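PDB 2G29: nitrate transport protein nrtA from Synechocystis sp., which binds nitrate in the periplasm as the solute-binding protein of the NrtABCD ABC transporter, which takes up nitrate and probably nitrite. Local coordinates for residues P97-I102 and T113-L118; G231-D236 and T391-I396; V324-Y329 and Q380-P385; P330-D335 and K360-D365. All blocks are in the same frame, centred on the assembly; numbering follows the deposited sequence.

Interaction 1: residues P97-I102 and T113-L118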
loop_
_atom_site.group_PDB
_atom_site.type_symbol
_atom_site.label_atom_id
_atom_site.label_comp_id
_atom_site.label_asym_id
_atom_site.label_seq_id
_atom_site.Cartn_x
_atom_site.Cartn_y
_atom_site.Cartn_z
ATOM N N PRO A 97 4.421 6.151 -0.053
ATOM C CA PRO A 97 4.930 7.480 -0.441
ATOM C C PRO A 97 4.253 8.624 0.258
ATOM O O PRO A 97 4.867 9.666 0.422
ATOM C CB PRO A 97 4.698 7.568 -1.963
ATOM C CG PRO A 97 3.881 6.372 -2.306
ATOM C CD PRO A 97 3.951 5.373 -1.211
ATOM N N MET A 98 3.027 8.426 0.723
ATOM C CA MET A 98 2.318 9.568 1.309
ATOM C C MET A 98 2.938 10.282 2.504
ATOM O O MET A 98 2.921 11.513 2.544
ATOM C CB MET A 98 0.826 9.249 1.533
ATOM C CG MET A 98 0.065 9.145 0.197
ATOM S SD MET A 98 -1.639 8.507 0.429
ATOM C CE MET A 98 -2.375 9.946 1.266
ATOM N N PRO A 99 3.485 9.561 3.486
ATOM C CA PRO A 99 4.080 10.304 4.602
ATOM C C PRO A 99 5.204 11.217 4.100
ATOM O O PRO A 99 5.425 12.307 4.664
ATOM C CB PRO A 99 4.589 9.189 5.521
ATOM C CG PRO A 99 3.525 8.144 5.336
ATOM C CD PRO A 99 3.277 8.146 3.839
ATOM N N TYR A 100 5.891 10.822 3.020
ATOM C CA TYR A 100 6.956 11.623 2.447
ATOM C C TYR A 100 6.384 12.843 1.713
ATOM O O TYR A 100 6.847 13.962 1.907
ATOM C CB TYR A 100 7.779 10.775 1.470
ATOM C CG TYR A 100 8.671 9.819 2.213
ATOM C CD1 TYR A 100 8.300 8.484 2.431
ATOM C CD2 TYR A 100 9.857 10.283 2.782
ATOM C CE1 TYR A 100 9.090 7.650 3.195
ATOM C CE2 TYR A 100 10.656 9.464 3.559
ATOM C CZ TYR A 100 10.266 8.153 3.760
ATOM O OH TYR A 100 11.060 7.369 4.552
ATOM N N LEU A 101 5.382 12.626 0.870
ATOM C CA LEU A 101 4.804 13.741 0.115
ATOM C C LEU A 101 4.125 14.763 1.041
ATOM O O LEU A 101 4.093 15.951 0.765
ATOM C CB LEU A 101 3.827 13.197 -0.912
ATOM C CG LEU A 101 4.454 12.216 -1.930
ATOM C CD1 LEU A 101 3.353 11.483 -2.651
ATOM C CD2 LEU A 101 5.344 12.946 -2.945
ATOM N N ILE A 102 3.571 14.289 2.146
ATOM C CA ILE A 102 2.923 15.178 3.102
ATOM C C ILE A 102 3.981 15.928 3.945
ATOM O O ILE A 102 3.843 17.130 4.215
ATOM C CB ILE A 102 1.954 14.389 4.018
ATOM C CG1 ILE A 102 0.800 13.852 3.168
ATOM C CG2 ILE A 102 1.440 15.298 5.132
ATOM C CD1 ILE A 102 -0.097 12.826 3.923
ATOM N N THR A 113 3.426 18.842 6.576
ATOM C CA THR A 113 3.087 18.356 7.924
ATOM C C THR A 113 4.007 17.154 8.151
ATOM O O THR A 113 3.889 16.130 7.484
ATOM C CB THR A 113 1.578 17.963 7.920
ATOM O OG1 THR A 113 0.787 19.113 7.536
ATOM C CG2 THR A 113 1.137 17.453 9.291
ATOM N N PRO A 114 4.902 17.251 9.133
ATOM C CA PRO A 114 5.817 16.114 9.311
ATOM C C PRO A 114 5.215 14.835 9.816
ATOM O O PRO A 114 4.331 14.845 10.686
ATOM C CB PRO A 114 6.936 16.686 10.181
ATOM C CG PRO A 114 6.201 17.798 11.001
ATOM C CD PRO A 114 5.175 18.378 10.040
ATOM N N MET A 115 5.674 13.736 9.228
ATOM C CA MET A 115 5.177 12.411 9.592
ATOM C C MET A 115 6.312 11.419 9.768
ATOM O O MET A 115 7.442 11.664 9.346
ATOM C CB MET A 115 4.230 11.881 8.484
ATOM C CG MET A 115 2.916 12.618 8.387
ATOM S SD MET A 115 1.726 11.799 7.308
ATOM C CE MET A 115 1.373 10.283 8.327
ATOM N N TYR A 116 5.992 10.292 10.405
ATOM C CA TYR A 116 6.941 9.191 10.551
ATOM C C TYR A 116 6.292 7.907 10.039
ATOM O O TYR A 116 5.077 7.775 10.047
ATOM C CB TYR A 116 7.260 8.900 12.016
ATOM C CG TYR A 116 8.001 9.934 12.776
ATOM C CD1 TYR A 116 9.136 10.536 12.248
ATOM C CD2 TYR A 116 7.582 10.295 14.050
ATOM C CE1 TYR A 116 9.839 11.505 12.982
ATOM C CE2 TYR A 116 8.283 11.226 14.790
ATOM C CZ TYR A 116 9.402 11.833 14.243
ATOM O OH TYR A 116 10.107 12.804 14.928
ATOM N N ILE A 117 7.127 6.974 9.590
ATOM C CA ILE A 117 6.638 5.643 9.251
ATOM C C ILE A 117 7.180 4.764 10.390
ATOM O O ILE A 117 8.395 4.666 10.632
ATOM C CB ILE A 117 7.142 5.167 7.885
ATOM C CG1 ILE A 117 6.389 5.907 6.791
ATOM C CG2 ILE A 117 6.975 3.634 7.773
ATOM C CD1 ILE A 117 6.928 5.536 5.377
ATOM N N LEU A 118 6.243 4.139 11.096
ATOM C CA LEU A 118 6.586 3.277 12.249
ATOM C C LEU A 118 6.720 1.813 11.879
ATOM O O LEU A 118 7.430 1.069 12.557
ATOM C CB LEU A 118 5.528 3.399 13.341
ATOM C CG LEU A 118 5.291 4.837 13.821
ATOM C CD1 LEU A 118 4.202 4.798 14.916
ATOM C CD2 LEU A 118 6.564 5.473 14.320
#

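Interaction 2: residues G231-D236 and T391-I396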
loop_
_atom_site.group_PDB
_atom_site.type_symbol
_atom_site.label_atom_id
_atom_site.label_comp_id
_atom_site.label_asym_id
_atom_site.label_seq_id
_atom_site.Cartn_x
_atom_site.Cartn_y
_atom_site.Cartn_z
ATOM N N GLY A 231 2.634 -8.764 -6.537
ATOM C CA GLY A 231 3.812 -9.521 -6.136
ATOM C C GLY A 231 4.454 -10.170 -7.384
ATOM O O GLY A 231 5.546 -10.732 -7.286
ATOM N N GLN A 232 3.770 -10.107 -8.539
ATOM C CA GLN A 232 4.313 -10.603 -9.803
ATOM C C GLN A 232 5.148 -9.502 -10.460
ATOM O O GLN A 232 5.957 -9.786 -11.349
ATOM C CB GLN A 232 3.206 -10.996 -10.789
ATOM C CG GLN A 232 2.394 -12.210 -10.434
ATOM C CD GLN A 232 1.362 -12.441 -11.514
ATOM O OE1 GLN A 232 1.674 -12.967 -12.605
ATOM N NE2 GLN A 232 0.150 -12.028 -11.253
ATOM N N LEU A 233 4.945 -8.243 -10.045
ATOM C CA LEU A 233 5.701 -7.121 -10.609
ATOM C C LEU A 233 6.991 -6.908 -9.807
ATOM O O LEU A 233 8.044 -6.616 -10.377
ATOM C CB LEU A 233 4.859 -5.853 -10.529
ATOM C CG LEU A 233 3.658 -5.703 -11.418
ATOM C CD1 LEU A 233 3.027 -4.343 -11.113
ATOM C CD2 LEU A 233 4.058 -5.787 -12.883
ATOM N N TRP A 234 6.892 -7.021 -8.485
ATOM C CA TRP A 234 8.015 -6.878 -7.564
ATOM C C TRP A 234 7.756 -7.832 -6.410
ATOM O O TRP A 234 6.848 -7.626 -5.621
ATOM C CB TRP A 234 8.132 -5.402 -7.101
ATOM C CG TRP A 234 9.225 -5.136 -6.121
ATOM C CD1 TRP A 234 10.224 -5.988 -5.724
ATOM C CD2 TRP A 234 9.462 -3.899 -5.442
ATOM N NE1 TRP A 234 11.066 -5.354 -4.837
ATOM C CE2 TRP A 234 10.621 -4.066 -4.653
ATOM C CE3 TRP A 234 8.807 -2.661 -5.432
ATOM C CZ2 TRP A 234 11.145 -3.029 -3.848
ATOM C CZ3 TRP A 234 9.319 -1.637 -4.644
ATOM C CH2 TRP A 234 10.474 -1.819 -3.865
ATOM N N LYS A 235 8.536 -8.912 -6.328
ATOM C CA LYS A 235 8.316 -9.888 -5.268
ATOM C C LYS A 235 8.427 -9.283 -3.876
ATOM O O LYS A 235 9.377 -8.568 -3.597
ATOM C CB LYS A 235 9.306 -11.051 -5.392
ATOM C CG LYS A 235 8.986 -12.031 -6.498
ATOM C CD LYS A 235 10.065 -13.115 -6.591
ATOM C CE LYS A 235 9.754 -14.076 -7.751
ATOM N NZ LYS A 235 10.687 -15.250 -7.810
ATOM N N ASP A 236 7.439 -9.573 -3.032
ATOM C CA ASP A 236 7.366 -9.109 -1.652
ATOM C C ASP A 236 7.585 -7.597 -1.607
ATOM O O ASP A 236 8.315 -7.057 -0.769
ATOM C CB ASP A 236 8.391 -9.849 -0.760
ATOM C CG ASP A 236 8.116 -11.340 -0.679
ATOM O OD1 ASP A 236 6.915 -11.733 -0.732
ATOM O OD2 ASP A 236 9.096 -12.131 -0.535
ATOM N N THR A 391 14.806 -6.715 -7.591
ATOM C CA THR A 391 14.663 -7.065 -9.007
ATOM C C THR A 391 13.193 -7.036 -9.418
ATOM O O THR A 391 12.382 -7.727 -8.834
ATOM C CB THR A 391 15.229 -8.485 -9.260
ATOM O OG1 THR A 391 16.612 -8.511 -8.874
ATOM C CG2 THR A 391 15.119 -8.842 -10.741
ATOM N N PHE A 392 12.860 -6.217 -10.406
ATOM C CA PHE A 392 11.507 -6.092 -10.930
ATOM C C PHE A 392 11.257 -7.177 -11.985
ATOM O O PHE A 392 12.204 -7.812 -12.475
ATOM C CB PHE A 392 11.272 -4.664 -11.458
ATOM C CG PHE A 392 11.213 -3.625 -10.348
ATOM C CD1 PHE A 392 12.381 -3.142 -9.768
ATOM C CD2 PHE A 392 9.994 -3.233 -9.818
ATOM C CE1 PHE A 392 12.337 -2.282 -8.649
ATOM C CE2 PHE A 392 9.935 -2.381 -8.697
ATOM C CZ PHE A 392 11.098 -1.915 -8.120
ATOM N N PHE A 393 9.993 -7.397 -12.311
ATOM C CA PHE A 393 9.644 -8.504 -13.218
ATOM C C PHE A 393 10.285 -8.402 -14.586
ATOM O O PHE A 393 10.406 -9.428 -15.272
ATOM C CB PHE A 393 8.121 -8.595 -13.367
ATOM C CG PHE A 393 7.550 -7.627 -14.388
ATOM C CD1 PHE A 393 7.217 -8.053 -15.664
ATOM C CD2 PHE A 393 7.380 -6.285 -14.065
ATOM C CE1 PHE A 393 6.718 -7.162 -16.624
ATOM C CE2 PHE A 393 6.887 -5.385 -14.999
ATOM C CZ PHE A 393 6.550 -5.817 -16.291
ATOM N N ASP A 394 10.691 -7.205 -14.982
ATOM C CA ASP A 394 11.311 -6.997 -16.278
ATOM C C ASP A 394 12.844 -7.108 -16.211
ATOM O O ASP A 394 13.543 -6.836 -17.208
ATOM C CB ASP A 394 10.855 -5.642 -16.812
ATOM C CG ASP A 394 11.478 -5.288 -18.117
ATOM O OD1 ASP A 394 11.204 -5.987 -19.122
ATOM O OD2 ASP A 394 12.245 -4.291 -18.160
ATOM N N GLY A 395 13.343 -7.527 -15.047
ATOM C CA GLY A 395 14.766 -7.717 -14.854
ATOM C C GLY A 395 15.529 -6.475 -14.470
ATOM O O GLY A 395 16.709 -6.589 -14.162
ATOM N N ILE A 396 14.859 -5.317 -14.484
ATOM C CA ILE A 396 15.500 -4.064 -14.091
ATOM C C ILE A 396 15.744 -4.191 -12.593
ATOM O O ILE A 396 14.897 -4.717 -11.861
ATOM C CB ILE A 396 14.585 -2.864 -14.344
ATOM C CG1 ILE A 396 14.487 -2.569 -15.846
ATOM C CG2 ILE A 396 15.061 -1.677 -13.514
ATOM C CD1 ILE A 396 13.443 -1.588 -16.214
#

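Interaction 3: residues V324-Y329 and Q380-P385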
loop_
_atom_site.group_PDB
_atom_site.type_symbol
_atom_site.label_atom_id
_atom_site.label_comp_id
_atom_site.label_asym_id
_atom_site.label_seq_id
_atom_site.Cartn_x
_atom_site.Cartn_y
_atom_site.Cartn_z
ATOM N N VAL A 324 5.561 -12.526 7.990
ATOM C CA VAL A 324 6.580 -13.424 7.432
ATOM C C VAL A 324 7.466 -12.689 6.419
ATOM O O VAL A 324 7.030 -11.710 5.794
ATOM C CB VAL A 324 5.929 -14.682 6.739
ATOM C CG1 VAL A 324 5.163 -14.273 5.517
ATOM C CG2 VAL A 324 6.992 -15.708 6.359
ATOM N N ASP A 325 8.706 -13.150 6.268
ATOM C CA ASP A 325 9.643 -12.548 5.332
ATOM C C ASP A 325 9.895 -11.070 5.666
ATOM O O ASP A 325 10.015 -10.237 4.765
ATOM C CB ASP A 325 9.147 -12.731 3.881
ATOM C CG ASP A 325 8.943 -14.208 3.527
ATOM O OD1 ASP A 325 9.820 -15.024 3.901
ATOM O OD2 ASP A 325 7.921 -14.563 2.895
ATOM N N ASN A 326 9.971 -10.765 6.967
ATOM C CA ASN A 326 10.258 -9.405 7.458
ATOM C C ASN A 326 9.301 -8.347 6.930
ATOM O O ASN A 326 9.625 -7.152 6.920
ATOM C CB ASN A 326 11.690 -9.011 7.084
ATOM C CG ASN A 326 12.718 -10.027 7.569
ATOM O OD1 ASN A 326 13.469 -10.582 6.775
ATOM N ND2 ASN A 326 12.751 -10.261 8.866
ATOM N N ALA A 327 8.108 -8.754 6.537
ATOM C CA ALA A 327 7.114 -7.827 5.965
ATOM C C ALA A 327 6.836 -6.525 6.718
ATOM O O ALA A 327 6.621 -5.475 6.110
ATOM C CB ALA A 327 5.791 -8.561 5.772
ATOM N N SER A 328 6.797 -6.607 8.041
ATOM C CA SER A 328 6.508 -5.463 8.869
ATOM C C SER A 328 7.681 -4.497 9.023
ATOM O O SER A 328 7.499 -3.304 9.229
ATOM C CB SER A 328 6.056 -5.977 10.233
ATOM O OG SER A 328 5.779 -4.923 11.106
ATOM N N TYR A 329 8.907 -4.993 8.910
ATOM C CA TYR A 329 10.064 -4.103 9.088
ATOM C C TYR A 329 10.096 -3.081 7.956
ATOM O O TYR A 329 10.150 -3.447 6.794
ATOM C CB TYR A 329 11.353 -4.918 9.124
ATOM C CG TYR A 329 12.565 -4.039 9.323
ATOM C CD1 TYR A 329 12.845 -3.469 10.559
ATOM C CD2 TYR A 329 13.414 -3.746 8.260
ATOM C CE1 TYR A 329 13.939 -2.624 10.733
ATOM C CE2 TYR A 329 14.513 -2.910 8.410
ATOM C CZ TYR A 329 14.774 -2.348 9.647
ATOM O OH TYR A 329 15.883 -1.546 9.772
ATOM N N GLN A 380 14.174 -12.569 13.082
ATOM C CA GLN A 380 13.045 -11.892 12.449
ATOM C C GLN A 380 13.214 -10.373 12.508
ATOM O O GLN A 380 12.346 -9.633 12.059
ATOM C CB GLN A 380 11.737 -12.298 13.130
ATOM C CG GLN A 380 11.254 -13.694 12.730
ATOM C CD GLN A 380 10.023 -14.131 13.498
ATOM O OE1 GLN A 380 9.159 -13.319 13.832
ATOM N NE2 GLN A 380 9.931 -15.426 13.773
ATOM N N ILE A 381 14.323 -9.924 13.080
ATOM C CA ILE A 381 14.635 -8.496 13.168
ATOM C C ILE A 381 15.832 -8.237 12.247
ATOM O O ILE A 381 16.965 -8.606 12.561
ATOM C CB ILE A 381 15.002 -8.072 14.607
ATOM C CG1 ILE A 381 13.781 -8.236 15.513
ATOM C CG2 ILE A 381 15.505 -6.613 14.613
ATOM C CD1 ILE A 381 14.040 -7.947 16.973
ATOM N N PRO A 382 15.599 -7.585 11.095
ATOM C CA PRO A 382 16.679 -7.295 10.142
ATOM C C PRO A 382 17.869 -6.555 10.749
ATOM O O PRO A 382 17.689 -5.637 11.564
ATOM C CB PRO A 382 15.982 -6.455 9.072
ATOM C CG PRO A 382 14.557 -6.985 9.105
ATOM C CD PRO A 382 14.300 -7.094 10.588
ATOM N N SER A 383 19.064 -6.954 10.316
ATOM C CA SER A 383 20.338 -6.385 10.769
ATOM C C SER A 383 20.691 -5.108 10.033
ATOM O O SER A 383 21.621 -4.396 10.421
ATOM C CB SER A 383 21.479 -7.387 10.558
ATOM O OG SER A 383 21.409 -8.423 11.522
ATOM N N SER A 384 19.981 -4.830 8.945
ATOM C CA SER A 384 20.275 -3.607 8.210
ATOM C C SER A 384 19.003 -2.984 7.658
ATOM O O SER A 384 18.036 -3.676 7.392
ATOM C CB SER A 384 21.228 -3.885 7.050
ATOM O OG SER A 384 20.594 -4.569 6.000
ATOM N N PRO A 385 19.000 -1.660 7.475
ATOM C CA PRO A 385 17.830 -0.957 6.948
ATOM C C PRO A 385 17.658 -1.140 5.458
ATOM O O PRO A 385 16.727 -0.595 4.888
ATOM C CB PRO A 385 18.092 0.505 7.323
ATOM C CG PRO A 385 19.062 0.414 8.449
ATOM C CD PRO A 385 19.980 -0.701 7.997
HETATM O O HOH W 1 10.242 -10.371 10.666
HETATM O O HOH W 2 18.172 -2.973 10.900
HETATM O O HOH W 3 14.961 0.466 7.648
#

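Interaction 4: residues P330-D335 and K360-D365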
loop_
_atom_site.group_PDB
_atom_site.type_symbol
_atom_site.label_atom_id
_atom_site.label_comp_id
_atom_site.label_asym_id
_atom_site.label_seq_id
_atom_site.Cartn_x
_atom_site.Cartn_y
_atom_site.Cartn_z
ATOM N N PRO A 330 10.061 -1.781 8.288
ATOM C CA PRO A 330 10.061 -0.728 7.258
ATOM C C PRO A 330 11.444 -0.410 6.731
ATOM O O PRO A 330 12.135 0.463 7.216
ATOM C CB PRO A 330 9.409 0.447 7.972
ATOM C CG PRO A 330 9.941 0.311 9.397
ATOM C CD PRO A 330 9.955 -1.214 9.645
ATOM N N TYR A 331 11.857 -1.183 5.739
ATOM C CA TYR A 331 13.175 -0.977 5.153
ATOM C C TYR A 331 13.312 0.427 4.560
ATOM O O TYR A 331 12.472 0.888 3.758
ATOM C CB TYR A 331 13.441 -2.001 4.035
ATOM C CG TYR A 331 13.694 -3.423 4.496
ATOM C CD1 TYR A 331 12.674 -4.357 4.485
ATOM C CD2 TYR A 331 14.966 -3.823 4.937
ATOM C CE1 TYR A 331 12.894 -5.673 4.887
ATOM C CE2 TYR A 331 15.184 -5.133 5.344
ATOM C CZ TYR A 331 14.154 -6.045 5.310
ATOM O OH TYR A 331 14.377 -7.375 5.660
ATOM N N LYS A 332 14.382 1.104 4.947
ATOM C CA LYS A 332 14.671 2.429 4.384
ATOM C C LYS A 332 14.958 2.318 2.868
ATOM O O LYS A 332 14.636 3.242 2.126
ATOM C CB LYS A 332 15.872 3.060 5.097
ATOM C CG LYS A 332 15.573 3.578 6.501
ATOM C CD LYS A 332 16.803 4.154 7.157
ATOM C CE LYS A 332 16.435 4.882 8.413
ATOM N NZ LYS A 332 17.652 5.536 9.028
ATOM N N SER A 333 15.543 1.205 2.405
ATOM C CA SER A 333 15.837 1.064 0.980
ATOM C C SER A 333 14.541 1.066 0.180
ATOM O O SER A 333 14.499 1.568 -0.962
ATOM C CB SER A 333 16.634 -0.224 0.707
ATOM O OG SER A 333 15.907 -1.358 1.149
ATOM N N HIS A 334 13.462 0.544 0.771
ATOM C CA HIS A 334 12.155 0.542 0.100
ATOM C C HIS A 334 11.600 1.967 0.007
ATOM O O HIS A 334 11.137 2.384 -1.039
ATOM C CB HIS A 334 11.174 -0.340 0.848
ATOM C CG HIS A 334 11.443 -1.819 0.730
ATOM N ND1 HIS A 334 12.335 -2.379 -0.157
ATOM C CD2 HIS A 334 10.871 -2.839 1.401
ATOM C CE1 HIS A 334 12.297 -3.702 -0.023
ATOM N NE2 HIS A 334 11.419 -4.001 0.909
ATOM N N ASP A 335 11.660 2.715 1.095
ATOM C CA ASP A 335 11.214 4.111 1.039
ATOM C C ASP A 335 12.029 4.861 -0.036
ATOM O O ASP A 335 11.454 5.678 -0.796
ATOM C CB ASP A 335 11.419 4.786 2.417
ATOM C CG ASP A 335 10.458 4.284 3.488
ATOM O OD1 ASP A 335 9.703 3.332 3.225
ATOM O OD2 ASP A 335 10.493 4.859 4.602
ATOM N N LYS A 360 14.898 10.870 8.175
ATOM C CA LYS A 360 14.068 11.665 9.076
ATOM C C LYS A 360 12.670 11.061 9.255
ATOM O O LYS A 360 12.160 11.000 10.385
ATOM C CB LYS A 360 13.933 13.115 8.577
ATOM C CG LYS A 360 13.003 13.989 9.454
ATOM C CD LYS A 360 13.093 15.446 9.056
ATOM C CE LYS A 360 12.020 16.310 9.716
ATOM N NZ LYS A 360 10.743 16.253 8.911
ATOM N N VAL A 361 12.046 10.596 8.174
ATOM C CA VAL A 361 10.698 10.035 8.237
ATOM C C VAL A 361 10.592 8.575 8.679
ATOM O O VAL A 361 9.683 8.213 9.422
ATOM C CB VAL A 361 10.039 10.211 6.849
ATOM C CG1 VAL A 361 8.676 9.494 6.751
ATOM C CG2 VAL A 361 9.886 11.704 6.560
ATOM N N ASN A 362 11.512 7.751 8.204
ATOM C CA ASN A 362 11.491 6.332 8.526
ATOM C C ASN A 362 11.959 6.098 9.957
ATOM O O ASN A 362 13.053 6.509 10.328
ATOM C CB ASN A 362 12.372 5.562 7.514
ATOM C CG ASN A 362 12.384 4.077 7.776
ATOM O OD1 ASN A 362 12.914 3.620 8.805
ATOM N ND2 ASN A 362 11.796 3.305 6.857
ATOM N N ARG A 363 11.097 5.460 10.758
ATOM C CA ARG A 363 11.468 5.202 12.141
ATOM C C ARG A 363 11.639 3.717 12.414
ATOM O O ARG A 363 11.044 3.165 13.371
ATOM C CB ARG A 363 10.439 5.810 13.104
ATOM C CG ARG A 363 10.351 7.352 13.005
ATOM C CD ARG A 363 11.713 8.017 13.159
ATOM N NE ARG A 363 12.325 7.716 14.456
ATOM C CZ ARG A 363 12.026 8.331 15.598
ATOM N NH1 ARG A 363 11.135 9.312 15.636
ATOM N NH2 ARG A 363 12.605 7.919 16.731
ATOM N N GLU A 364 12.439 3.068 11.570
ATOM C CA GLU A 364 12.762 1.645 11.783
ATOM C C GLU A 364 13.400 1.474 13.173
ATOM O O GLU A 364 13.394 0.356 13.714
ATOM C CB GLU A 364 13.696 1.134 10.664
ATOM C CG GLU A 364 15.066 1.850 10.576
ATOM C CD GLU A 364 16.072 1.300 11.550
ATOM O OE1 GLU A 364 16.135 0.065 11.719
ATOM O OE2 GLU A 364 16.861 2.114 12.094
ATOM N N ASP A 365 13.983 2.538 13.714
ATOM C CA ASP A 365 14.569 2.472 15.064
ATOM C C ASP A 365 13.454 2.218 16.089
ATOM O O ASP A 365 13.641 1.420 17.009
ATOM C CB ASP A 365 15.344 3.757 15.428
ATOM C CG ASP A 365 14.486 5.023 15.365
ATOM O OD1 ASP A 365 13.755 5.231 14.375
ATOM O OD2 ASP A 365 14.574 5.817 16.328
HETATM O O HOH W 4 17.192 4.770 11.944
HETATM O O HOH W 5 15.707 7.132 10.783
#

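Interaction 1: residues P97-I102 and T113-L118
Helix 97-102 and strand 115-118 run nearly antiparallel, their short axes at 162° and 7.9 Å apart at closest approach. The two backbones are joined where the chain returns from the helix: the N-H of Thr-113 donates to Ile-102 O at 2.9 Å and almost straight (168°), reaching the oxygen from above its carbonyl plane. Beside this bond the CG2 methyl of Ile-102 lies against CB of Thr-113, the two side chains running the same way, while OG1 of Thr-113 turns to Lys-111 O. Met-115 and Ile-117 alternate on the strand with Tyr-116, so both face the helix. With CG beside the backbone N (chi1 -69°) and an extended chi2, Met-115 lays SD 3.9 Å from CA of Pro-99, with CD1 of Ile-102 on the same sulfur at 4.0 Å. Ile-117 crosses the Pro-99 ring at about a right angle, CG1 touching Pro-99 CG at 3.9 Å, and its CD1 reaches CE1 of Tyr-100 at 3.7 Å. Met-115 N donates a hydrogen bond to Thr-103 OG1. In the fold, the helix follows strand 91-95 and packs on strand 115-120, an outermost strand of the five-stranded mixed sheet; strand 240-245 pairs beside it, and helices 332-344 and 354-361 pack around Tyr-100.

Interaction 2: residues G231-D236 and T391-I396
Thr-391 opens the second segment with a marginal contact, its carbonyl O lying 4.2 Å from CD1 of Trp-234. Phe-392 follows with its ring alongside the indole, both side chains pointing the same way: CE2 comes within 3.5 Å of Trp-234 CE3, and CZ sits over one indole face, offset toward the rim. The ring planes are oblique, at 46°, so the pair is neither a parallel stack nor edge-to-face. An alanine at Trp-234 would probably leave Phe-392 without this indole face and would lose the hydrogen bond from NE1 to Glu-390. Tyr-173 and Trp-337 stack on Phe-392, which places it in an aromatic cluster. Phe-392 to Gly-395 forms a type I beta turn, closed by Gly-395 N to Phe-392 O at 2.8 Å, between the short strands 390-391 and 397-398; segment 231-236 lies in the loop from strand 225-229 of one five-stranded sheet to strand 240-245 of the other. At the turn's second position, Phe-393 N donates to Leu-233 O at 2.9 Å, bent to 142°. Its CG takes the crowded position between backbone N and carbonyl carbon (chi1 82°), which sets Phe-393 CE2 3.6 Å from Leu-233 CD2, while Phe-393 CB lies 3.2 Å from Gln-232 O. Ile-396 O returns to accept from Phe-392 N at 2.9 Å.

Interaction 3: residues V324-Y329 and Q380-P385
The Pro-382 ring lies over one face of the Tyr-329 ring, its CG 3.9 Å from the aromatic centroid and 30° off the ring normal, which meets the geometry of a CH-pi contact. The closest pair is Pro-382 CG with Tyr-329 CD2 at 3.5 Å, and the two side chains slide past each other in opposite directions. With CG anti to the backbone N (chi1 -179°), Tyr-329 extends across the second segment, so that its hydroxyl meets Pro-385 CA at 3.5 Å, at the ring edge and near its plane. Asn-326 meets the same Pro-382 tip to tip. Its ND2 gives a weak, bent hydrogen bond to Gln-380 O (3.3 Å), and a water bridges the same two atoms, accepting from Asn-326 ND2 and donating to Gln-380 O at 2.6 Å.

Further out, a second water donates to both Tyr-329 OH and Pro-382 O, the latter at 2.8 Å, and a third makes only weak bonds to Tyr-329 OH and Pro-385 O. The hydroxyl is thus bridged to the second segment through solvent, while Glu-364 OE1 is its strongest polar partner. Asn-326 and Tyr-329 are the two ends of a type I beta turn closed by Tyr-329 N to Asn-326 O at 3.0 Å, which brings both side chains to the same partner. Tyr-331 and Trp-367 each pack edge-to-face with Tyr-329. The contact lies at the surface, away from the nitrate site, and joins the loop leading into helix 332-344 to the one running from helix 364-373 to strand 390-391.

Interaction 4: residues P330-D335 and K360-D365
Two nearly straight hydrogen bonds grip the buried amide nitrogen of Asn-362. ND2 donates to Pro-330 O at 2.9 Å and to Asp-335 OD2 at 3.0 Å, and both acceptors lie within a few degrees of the amide plane, so both N-H directions are used. The acceptors themselves are met from above their carbonyl and carboxylate planes; carboxylate and amide are turned 60° against each other. At the other end of the amide, OD1 accepts from Glu-364 N at 2.9 Å, which holds the flat group at three points and fixes its rotation. CG of Asn-362 stands anti to the backbone N (chi1 -179°), pointing the amide into the opposing segment. A leucine at Asn-362 would probably leave Pro-330 O and Asp-335 OD2 without this donor and the Glu-364 N-H without its acceptor.

Lys-332 CG packs on the amide, 3.5 Å from Asn-362 CG, and its extended chain continues past Glu-364. Its ammonium pairs with Asp-359 and donates to two waters, one bonded to Glu-364 OE2 and the other to Asn-362 O. Glu-364 OE1 is taken by Tyr-329 OH and by a salt bridge to Arg-368. Pro-330 CG rests on Glu-364 CA at 3.9 Å. Asp-335 is shared further, by Tyr-100 OH at OD2 and Arg-120 at OD1, which would probably favour its charged form. Arg-363, at the N-cap position of helix 364-373, holds Asp-365 side-on with NE and NH2, using the syn lone pairs. The bond from Glu-364 N to Asn-362 OD1 makes an Asx turn at the junction between helices 354-361 and 364-373, and ND2 of the same side chain ties this junction to the start of helix 332-344.

How the interactions relate
Interactions 1 and 4 are buried, interaction 2 is partly buried and interaction 3 lies at the surface. Their chemistry follows: apolar helix-on-strand packing in interaction 1, a polar amide network in interaction 4, aromatic contacts between two loops in interaction 2, and water-bridged proline-aromatic packing in interaction 3. Interaction 4 touches all the others. Ile-117 O with Arg-363 N, probably hydrogen-bonded, and Tyr-116 against Arg-363 join it to interaction 1, their centres about 11 Å apart. Interaction 3 is continuous with it at 329-330 and is joined by Tyr-329 with Glu-364 and probably by Ser-333 N with Pro-385 O. Interaction 2 reaches it only by packing, Trp-234 against His-334.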